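Local coordinates for archaeal flagellar ATP-binding protein FlaH (PDB 4WIA) that probably binds and hydrolyses ATP as a component of the archaellum, the archaeal flagellum, and belongs to the KaiC-like P-loop NTPases, at residues 120-134 / 157-169. Numbering follows the deposited sequence.
Sequences EKDVIIFDSISALIA and KIIICTVNPKELP. With SO4 (sulfate ion), chain F.
Lys157 folds its side chain back over the start of 120-134: a bend at chi2 (-79°) brings NZ to Lys121 O at 2.9 Å, above the carbonyl plane rather than within it. The same NZ bonds Tyr119 O and donates to a water that bridges to Asp122 OD1. A methionine in place of Lys157 would probably leave the carbonyls of Tyr119 and Lys121 without their shared donor and deprive the water of its link across the strand ends. From Ile158 to Thr162 the chain runs parallel to 123-127, five backbone hydrogen bonds joining the strands and alternate residues facing helix 40-53 and helix 142-153. Ile158 lies alongside Val123 on the first face. Ile159, on the second, sets CG2 at the edge of the Phe126 ring, 4.1 Å from CE2. Ile160 returns to the first face beside Ile125, while Cys161 SG approaches the Phe126 ring obliquely and Cys161 CB presses on Ile129 CG2. These are neighbouring central strands of the P-loop NTPase core, and Asp127, at the end of its strand as in a Walker B motif, bonds the P-loop Ser41 through OD2. Its other oxygen, OD1, takes a hydrogen bond from Thr162 OG1 at 2.7 Å, on the anti side of the carboxylate; this second grip probably restrains the carboxylate's rotation. Beyond the cis peptide before Ser128, helix 129-134 turns its first amides to Thr162 O through two weak bonds. Val163 CG2 packs on Ile129 CG2. Asn164 N donates almost straight (174°) to Ser130 OG at 2.9 Å, and Asn164 ND2 holds a sulfate also bound by Lys40 and Gln64. Glu167 extends its carboxylate to the helix start. Leu168 CD2 meets Ala134 CB at 3.8 Å and touches Ile133 CG2, the Leu168 and Ile133 side chains crossing at about a right angle.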
ATOM      1  N   GLU A 120      -8.469  18.067  10.861  1.00 45.62           N
ATOM      2  CA  GLU A 120      -7.160  17.437  11.060  1.00 48.69           C
ATOM      3  C   GLU A 120      -6.906  16.349  10.011  1.00 45.43           C
ATOM      4  O   GLU A 120      -5.792  15.963   9.825  1.00 51.58           O
ATOM      5  CB  GLU A 120      -7.050  16.805  12.448  1.00 53.55           C
ATOM      6  CG  GLU A 120      -7.415  17.717  13.627  1.00 58.24           C
ATOM      7  CD  GLU A 120      -7.390  16.926  14.934  1.00 63.82           C
ATOM      8  OE1 GLU A 120      -6.653  17.312  15.846  1.00 65.38           O
ATOM      9  OE2 GLU A 120      -8.075  15.885  15.020  1.00 63.92           O
ATOM     10  N   LYS A 121      -7.912  15.882   9.293  1.00 42.99           N
ATOM     11  CA  LYS A 121      -7.687  14.820   8.306  1.00 40.25           C
ATOM     12  C   LYS A 121      -7.358  15.383   6.956  1.00 38.34           C
ATOM     13  O   LYS A 121      -7.493  16.603   6.757  1.00 38.59           O
ATOM     14  CB  LYS A 121      -8.919  13.914   8.191  1.00 41.84           C
ATOM     15  CG  LYS A 121      -9.437  13.367   9.497  1.00 42.54           C
ATOM     16  CD  LYS A 121      -8.329  12.761  10.319  1.00 42.37           C
ATOM     17  CE  LYS A 121      -8.915  11.891  11.408  1.00 42.89           C
ATOM     18  NZ  LYS A 121      -7.856  11.510  12.381  1.00 44.11           N
ATOM     19  N   ASP A 122      -6.872  14.513   6.033  1.00 38.19           N
ATOM     20  CA  ASP A 122      -6.423  14.958   4.701  1.00 35.73           C
ATOM     21  C   ASP A 122      -7.596  15.281   3.850  1.00 35.64           C
ATOM     22  O   ASP A 122      -7.541  16.181   3.028  1.00 38.32           O
ATOM     23  CB  ASP A 122      -5.574  13.915   4.005  1.00 39.65           C
ATOM     24  CG  ASP A 122      -4.353  13.530   4.804  1.00 42.63           C
ATOM     25  OD1 ASP A 122      -3.669  14.447   5.328  1.00 44.52           O
ATOM     26  OD2 ASP A 122      -4.123  12.307   4.950  1.00 40.98           O
ATOM     27  N   VAL A 123      -8.693  14.600   4.058  1.00 35.50           N
ATOM     28  CA  VAL A 123      -9.807  14.683   3.157  1.00 35.65           C
ATOM     29  C   VAL A 123     -11.034  14.808   3.986  1.00 37.00           C
ATOM     30  O   VAL A 123     -11.218  14.003   4.892  1.00 36.39           O
ATOM     31  CB  VAL A 123      -9.923  13.378   2.315  1.00 36.23           C
ATOM     32  CG1 VAL A 123     -11.118  13.430   1.392  1.00 35.95           C
ATOM     33  CG2 VAL A 123      -8.661  13.159   1.476  1.00 35.38           C
ATOM     34  N   ILE A 124     -11.916  15.747   3.641  1.00 36.56           N
ATOM     35  CA  ILE A 124     -13.153  15.904   4.378  1.00 39.09           C
ATOM     36  C   ILE A 124     -14.339  15.826   3.462  1.00 39.19           C
ATOM     37  O   ILE A 124     -14.447  16.582   2.508  1.00 40.24           O
ATOM     38  CB  ILE A 124     -13.172  17.260   5.127  1.00 40.90           C
ATOM     39  CG1 ILE A 124     -11.933  17.376   6.044  1.00 40.60           C
ATOM     40  CG2 ILE A 124     -14.433  17.400   5.946  1.00 43.72           C
ATOM     41  CD1 ILE A 124     -10.768  18.087   5.415  1.00 41.72           C
ATOM     42  N   ILE A 125     -15.278  14.936   3.788  1.00 40.52           N
ATOM     43  CA  ILE A 125     -16.417  14.689   2.915  1.00 39.34           C
ATOM     44  C   ILE A 125     -17.716  15.149   3.611  1.00 40.90           C
ATOM     45  O   ILE A 125     -17.956  14.693   4.712  1.00 41.12           O
ATOM     46  CB  ILE A 125     -16.474  13.191   2.619  1.00 37.16           C
ATOM     47  CG1 ILE A 125     -15.233  12.779   1.820  1.00 38.43           C
ATOM     48  CG2 ILE A 125     -17.717  12.834   1.835  1.00 39.67           C
ATOM     49  CD1 ILE A 125     -15.037  11.303   1.546  1.00 37.52           C
ATOM     50  N   PHE A 126     -18.572  15.936   2.924  1.00 37.26           N
ATOM     51  CA  PHE A 126     -19.884  16.239   3.409  1.00 40.53           C
ATOM     52  C   PHE A 126     -20.936  15.645   2.491  1.00 42.34           C
ATOM     53  O   PHE A 126     -21.135  16.124   1.388  1.00 42.28           O
ATOM     54  CB  PHE A 126     -20.118  17.756   3.518  1.00 42.73           C
ATOM     55  CG  PHE A 126     -19.121  18.433   4.412  1.00 42.60           C
ATOM     56  CD1 PHE A 126     -19.296  18.422   5.755  1.00 43.81           C
ATOM     57  CD2 PHE A 126     -17.958  18.953   3.911  1.00 44.37           C
ATOM     58  CE1 PHE A 126     -18.379  18.985   6.623  1.00 43.23           C
ATOM     59  CE2 PHE A 126     -17.019  19.493   4.770  1.00 45.52           C
ATOM     60  CZ  PHE A 126     -17.235  19.491   6.138  1.00 42.38           C
ATOM     61  N   ASP A 127     -21.625  14.615   2.970  1.00 41.13           N
ATOM     62  CA  ASP A 127     -22.647  13.971   2.192  1.00 43.36           C
ATOM     63  C   ASP A 127     -23.913  13.968   3.050  1.00 44.97           C
ATOM     64  O   ASP A 127     -24.136  12.989   3.760  1.00 42.68           O
ATOM     65  CB  ASP A 127     -22.173  12.536   1.889  1.00 41.87           C
ATOM     66  CG  ASP A 127     -23.194  11.728   1.111  1.00 43.03           C
ATOM     67  OD1 ASP A 127     -24.004  12.370   0.406  1.00 43.48           O
ATOM     68  OD2 ASP A 127     -23.170  10.468   1.188  1.00 40.30           O
ATOM     69  N   SER A 128     -24.750  15.012   3.047  1.00 47.69           N
ATOM     70  CA  SER A 128     -24.952  16.000   2.004  1.00 48.60           C
ATOM     71  C   SER A 128     -24.705  17.414   2.534  1.00 52.04           C
ATOM     72  O   SER A 128     -25.224  17.797   3.596  1.00 55.17           O
ATOM     73  CB  SER A 128     -26.424  15.869   1.597  1.00 51.08           C
ATOM     74  OG  SER A 128     -26.967  17.018   0.952  1.00 54.37           O
ATOM     75  N   ILE A 129     -23.958  18.204   1.782  1.00 51.44           N
ATOM     76  CA  ILE A 129     -23.810  19.595   2.111  1.00 53.10           C
ATOM     77  C   ILE A 129     -25.111  20.331   1.767  1.00 56.39           C
ATOM     78  O   ILE A 129     -25.501  21.246   2.490  1.00 58.88           O
ATOM     79  CB  ILE A 129     -22.598  20.242   1.439  1.00 50.20           C
ATOM     80  CG1 ILE A 129     -22.155  21.485   2.188  1.00 54.95           C
ATOM     81  CG2 ILE A 129     -22.932  20.651   0.027  1.00 52.79           C
ATOM     82  CD1 ILE A 129     -21.721  21.266   3.620  1.00 56.97           C
ATOM     83  N   SER A 130     -25.829  19.883   0.737  1.00 55.98           N
ATOM     84  CA  SER A 130     -27.106  20.517   0.389  1.00 61.03           C
ATOM     85  C   SER A 130     -28.154  20.392   1.514  1.00 62.20           C
ATOM     86  O   SER A 130     -28.858  21.373   1.804  1.00 66.10           O
ATOM     87  CB  SER A 130     -27.662  20.036  -0.965  1.00 62.16           C
ATOM     88  OG  SER A 130     -28.102  18.693  -0.938  1.00 58.32           O
ATOM     89  N   ALA A 131     -28.237  19.238   2.182  1.00 60.18           N
ATOM     90  CA  ALA A 131     -29.145  19.099   3.334  1.00 60.65           C
ATOM     91  C   ALA A 131     -28.730  20.028   4.488  1.00 63.66           C
ATOM     92  O   ALA A 131     -29.587  20.643   5.139  1.00 70.26           O
ATOM     93  CB  ALA A 131     -29.205  17.675   3.814  1.00 57.82           C
ATOM     94  N   LEU A 132     -27.429  20.172   4.732  1.00 61.13           N
ATOM     95  CA  LEU A 132     -26.946  21.035   5.823  1.00 57.07           C
ATOM     96  C   LEU A 132     -27.214  22.508   5.559  1.00 60.77           C
ATOM     97  O   LEU A 132     -27.539  23.252   6.487  1.00 63.19           O
ATOM     98  CB  LEU A 132     -25.453  20.822   6.022  1.00 55.12           C
ATOM     99  CG  LEU A 132     -25.062  19.451   6.573  1.00 53.47           C
ATOM    100  CD1 LEU A 132     -23.566  19.193   6.477  1.00 51.41           C
ATOM    101  CD2 LEU A 132     -25.499  19.255   8.024  1.00 55.40           C
ATOM    102  N   ILE A 133     -27.065  22.953   4.312  1.00 59.38           N
ATOM    103  CA  ILE A 133     -27.422  24.323   3.967  1.00 62.47           C
ATOM    104  C   ILE A 133     -28.934  24.523   4.079  1.00 67.40           C
ATOM    105  O   ILE A 133     -29.398  25.426   4.777  1.00 73.64           O
ATOM    106  CB  ILE A 133     -26.951  24.705   2.556  1.00 61.04           C
ATOM    107  CG1 ILE A 133     -25.418  24.617   2.526  1.00 57.47           C
ATOM    108  CG2 ILE A 133     -27.441  26.110   2.191  1.00 64.26           C
ATOM    109  CD1 ILE A 133     -24.764  24.593   1.146  1.00 57.04           C
ATOM    110  N   ALA A 134     -29.698  23.670   3.406  1.00 67.73           N
ATOM    111  CA  ALA A 134     -31.145  23.840   3.297  1.00 71.42           C
ATOM    112  C   ALA A 134     -31.823  23.864   4.652  1.00 73.33           C
ATOM    113  O   ALA A 134     -32.878  24.451   4.780  1.00 76.50           O
ATOM    114  CB  ALA A 134     -31.745  22.745   2.429  1.00 71.94           C
ATOM    115  N   LYS A 157      -5.598  20.419   1.862  1.00 51.62           N
ATOM    116  CA  LYS A 157      -6.653  19.473   2.112  1.00 49.42           C
ATOM    117  C   LYS A 157      -7.553  19.339   0.903  1.00 42.88           C
ATOM    118  O   LYS A 157      -7.602  20.205   0.043  1.00 45.93           O
ATOM    119  CB  LYS A 157      -7.561  19.936   3.267  1.00 48.96           C
ATOM    120  CG  LYS A 157      -6.910  20.520   4.501  1.00 52.54           C
ATOM    121  CD  LYS A 157      -6.380  19.415   5.361  1.00 51.00           C
ATOM    122  CE  LYS A 157      -5.780  19.956   6.631  1.00 47.32           C
ATOM    123  NZ  LYS A 157      -5.573  18.725   7.387  1.00 51.26           N
ATOM    124  N   ILE A 158      -8.324  18.280   0.926  1.00 38.82           N
ATOM    125  CA  ILE A 158      -9.304  18.044  -0.079  1.00 39.78           C
ATOM    126  C   ILE A 158     -10.679  18.017   0.547  1.00 38.40           C
ATOM    127  O   ILE A 158     -10.851  17.371   1.534  1.00 39.94           O
ATOM    128  CB  ILE A 158      -9.035  16.684  -0.765  1.00 37.86           C
ATOM    129  CG1 ILE A 158      -7.772  16.810  -1.603  1.00 39.10           C
ATOM    130  CG2 ILE A 158     -10.215  16.286  -1.644  1.00 35.70           C
ATOM    131  CD1 ILE A 158      -7.111  15.488  -1.955  1.00 37.85           C
ATOM    132  N   ILE A 159     -11.643  18.702  -0.064  1.00 39.93           N
ATOM    133  CA  ILE A 159     -13.012  18.657   0.402  1.00 41.26           C
ATOM    134  C   ILE A 159     -13.965  18.164  -0.668  1.00 39.26           C
ATOM    135  O   ILE A 159     -13.869  18.544  -1.813  1.00 40.73           O
ATOM    136  CB  ILE A 159     -13.464  20.038   0.936  1.00 43.97           C
ATOM    137  CG1 ILE A 159     -12.699  20.334   2.204  1.00 42.19           C
ATOM    138  CG2 ILE A 159     -14.953  20.061   1.243  1.00 46.90           C
ATOM    139  CD1 ILE A 159     -12.913  21.716   2.758  1.00 44.86           C
ATOM    140  N   ILE A 160     -14.914  17.327  -0.268  1.00 38.87           N
ATOM    141  CA  ILE A 160     -15.812  16.741  -1.200  1.00 40.96           C
ATOM    142  C   ILE A 160     -17.209  16.886  -0.630  1.00 41.32           C
ATOM    143  O   ILE A 160     -17.437  16.391   0.445  1.00 42.34           O
ATOM    144  CB  ILE A 160     -15.478  15.203  -1.375  1.00 38.17           C
ATOM    145  CG1 ILE A 160     -14.027  15.006  -1.793  1.00 37.37           C
ATOM    146  CG2 ILE A 160     -16.392  14.590  -2.403  1.00 39.78           C
ATOM    147  CD1 ILE A 160     -13.559  13.546  -1.916  1.00 37.15           C
ATOM    148  N   CYS A 161     -18.145  17.480  -1.383  1.00 42.26           N
ATOM    149  CA  CYS A 161     -19.534  17.572  -0.966  1.00 44.12           C
ATOM    150  C   CYS A 161     -20.478  16.995  -1.995  1.00 45.24           C
ATOM    151  O   CYS A 161     -20.266  17.104  -3.199  1.00 44.07           O
ATOM    152  CB  CYS A 161     -19.956  19.011  -0.790  1.00 49.84           C
ATOM    153  SG  CYS A 161     -18.937  20.069   0.257  1.00 50.87           S
ATOM    154  N   THR A 162     -21.573  16.421  -1.522  1.00 48.39           N
ATOM    155  CA  THR A 162     -22.672  16.120  -2.413  1.00 48.58           C
ATOM    156  C   THR A 162     -23.771  17.194  -2.299  1.00 49.70           C
ATOM    157  O   THR A 162     -24.023  17.724  -1.231  1.00 47.06           O
ATOM    158  CB  THR A 162     -23.247  14.743  -2.139  1.00 47.09           C
ATOM    159  OG1 THR A 162     -23.873  14.736  -0.868  1.00 45.65           O
ATOM    160  CG2 THR A 162     -22.120  13.679  -2.138  1.00 47.77           C
ATOM    161  N   VAL A 163     -24.441  17.420  -3.419  1.00 51.78           N
ATOM    162  CA  VAL A 163     -25.479  18.381  -3.528  1.00 53.66           C
ATOM    163  C   VAL A 163     -26.660  17.750  -4.254  1.00 57.11           C
ATOM    164  O   VAL A 163     -26.492  17.217  -5.362  1.00 59.00           O
ATOM    165  CB  VAL A 163     -24.965  19.540  -4.383  1.00 55.18           C
ATOM    166  CG1 VAL A 163     -26.111  20.485  -4.774  1.00 59.88           C
ATOM    167  CG2 VAL A 163     -23.861  20.288  -3.669  1.00 54.84           C
ATOM    168  N   ASN A 164     -27.838  17.778  -3.641  1.00 60.15           N
ATOM    169  CA  ASN A 164     -29.064  17.410  -4.326  1.00 62.00           C
ATOM    170  C   ASN A 164     -29.729  18.684  -4.794  1.00 66.89           C
ATOM    171  O   ASN A 164     -30.167  19.477  -3.981  1.00 68.45           O
ATOM    172  CB  ASN A 164     -29.977  16.618  -3.399  1.00 62.97           C
ATOM    173  CG  ASN A 164     -31.320  16.259  -4.046  1.00 69.72           C
ATOM    174  OD1 ASN A 164     -31.721  16.802  -5.078  1.00 71.89           O
ATOM    175  ND2 ASN A 164     -32.025  15.328  -3.423  1.00 71.46           N
ATOM    176  N   PRO A 165     -29.809  18.904  -6.112  1.00 70.35           N
ATOM    177  CA  PRO A 165     -30.282  20.215  -6.555  1.00 74.21           C
ATOM    178  C   PRO A 165     -31.742  20.508  -6.194  1.00 77.63           C
ATOM    179  O   PRO A 165     -32.135  21.669  -6.221  1.00 78.68           O
ATOM    180  CB  PRO A 165     -30.084  20.170  -8.090  1.00 74.80           C
ATOM    181  CG  PRO A 165     -30.067  18.725  -8.438  1.00 72.52           C
ATOM    182  CD  PRO A 165     -29.459  18.035  -7.249  1.00 70.77           C
ATOM    183  N   LYS A 166     -32.518  19.475  -5.843  1.00 76.76           N
ATOM    184  CA  LYS A 166     -33.897  19.660  -5.387  1.00 79.19           C
ATOM    185  C   LYS A 166     -34.048  20.361  -4.025  1.00 78.25           C
ATOM    186  O   LYS A 166     -35.157  20.746  -3.605  1.00 77.61           O
ATOM    187  CB  LYS A 166     -34.639  18.339  -5.338  1.00 81.22           C
ATOM    188  CG  LYS A 166     -35.061  17.847  -6.706  1.00 85.86           C
ATOM    189  CD  LYS A 166     -35.490  16.383  -6.678  1.00 88.42           C
ATOM    190  CE  LYS A 166     -36.453  16.049  -7.793  1.00 93.82           C
ATOM    191  NZ  LYS A 166     -37.776  16.683  -7.543  1.00 99.42           N
ATOM    192  N   GLU A 167     -32.937  20.502  -3.336  1.00 74.94           N
ATOM    193  CA  GLU A 167     -32.961  20.925  -1.964  1.00 75.63           C
ATOM    194  C   GLU A 167     -32.607  22.387  -1.923  1.00 76.26           C
ATOM    195  O   GLU A 167     -32.824  23.001  -0.904  1.00 81.52           O
ATOM    196  CB  GLU A 167     -31.945  20.148  -1.127  1.00 74.75           C
ATOM    197  CG  GLU A 167     -32.401  18.796  -0.581  1.00 77.09           C
ATOM    198  CD  GLU A 167     -31.383  18.128   0.364  1.00 75.82           C
ATOM    199  OE1 GLU A 167     -31.817  17.410   1.294  1.00 85.60           O
ATOM    200  OE2 GLU A 167     -30.168  18.276   0.194  1.00 67.02           O
ATOM    201  N   LEU A 168     -32.084  22.952  -3.015  1.00 73.98           N
ATOM    202  CA  LEU A 168     -31.621  24.330  -3.016  1.00 72.02           C
ATOM    203  C   LEU A 168     -32.027  25.057  -4.278  1.00 76.15           C
ATOM    204  O   LEU A 168     -32.118  24.447  -5.346  1.00 73.85           O
ATOM    205  CB  LEU A 168     -30.104  24.368  -2.925  1.00 66.99           C
ATOM    206  CG  LEU A 168     -29.474  23.707  -1.711  1.00 62.69           C
ATOM    207  CD1 LEU A 168     -27.969  23.773  -1.873  1.00 59.94           C
ATOM    208  CD2 LEU A 168     -29.899  24.370  -0.421  1.00 63.76           C
ATOM    209  N   PRO A 169     -32.312  26.381  -4.163  1.00 79.08           N
ATOM    210  CA  PRO A 169     -32.512  27.202  -5.378  1.00 80.86           C
ATOM    211  C   PRO A 169     -31.242  27.334  -6.262  1.00 78.18           C
ATOM    212  O   PRO A 169     -30.102  27.206  -5.800  1.00 73.12           O
ATOM    213  CB  PRO A 169     -32.979  28.580  -4.846  1.00 84.79           C
ATOM    214  CG  PRO A 169     -32.890  28.521  -3.364  1.00 83.69           C
ATOM    215  CD  PRO A 169     -32.542  27.123  -2.915  1.00 80.05           C
TER
HETATM  216  S   SO4 F 303     -29.436  13.094  -1.666  1.00 62.41           S
HETATM  217  O1  SO4 F 303     -29.477  13.203  -3.133  1.00 62.14           O
HETATM  218  O2  SO4 F 303     -29.656  11.740  -1.070  1.00 54.89           O
HETATM  219  O3  SO4 F 303     -30.598  13.951  -1.306  1.00 67.10           O
HETATM  220  O4  SO4 F 303     -28.150  13.601  -1.051  1.00 53.64           O
HETATM  221  O   HOH W   1      -3.566  17.189   5.591  1.00 54.90           O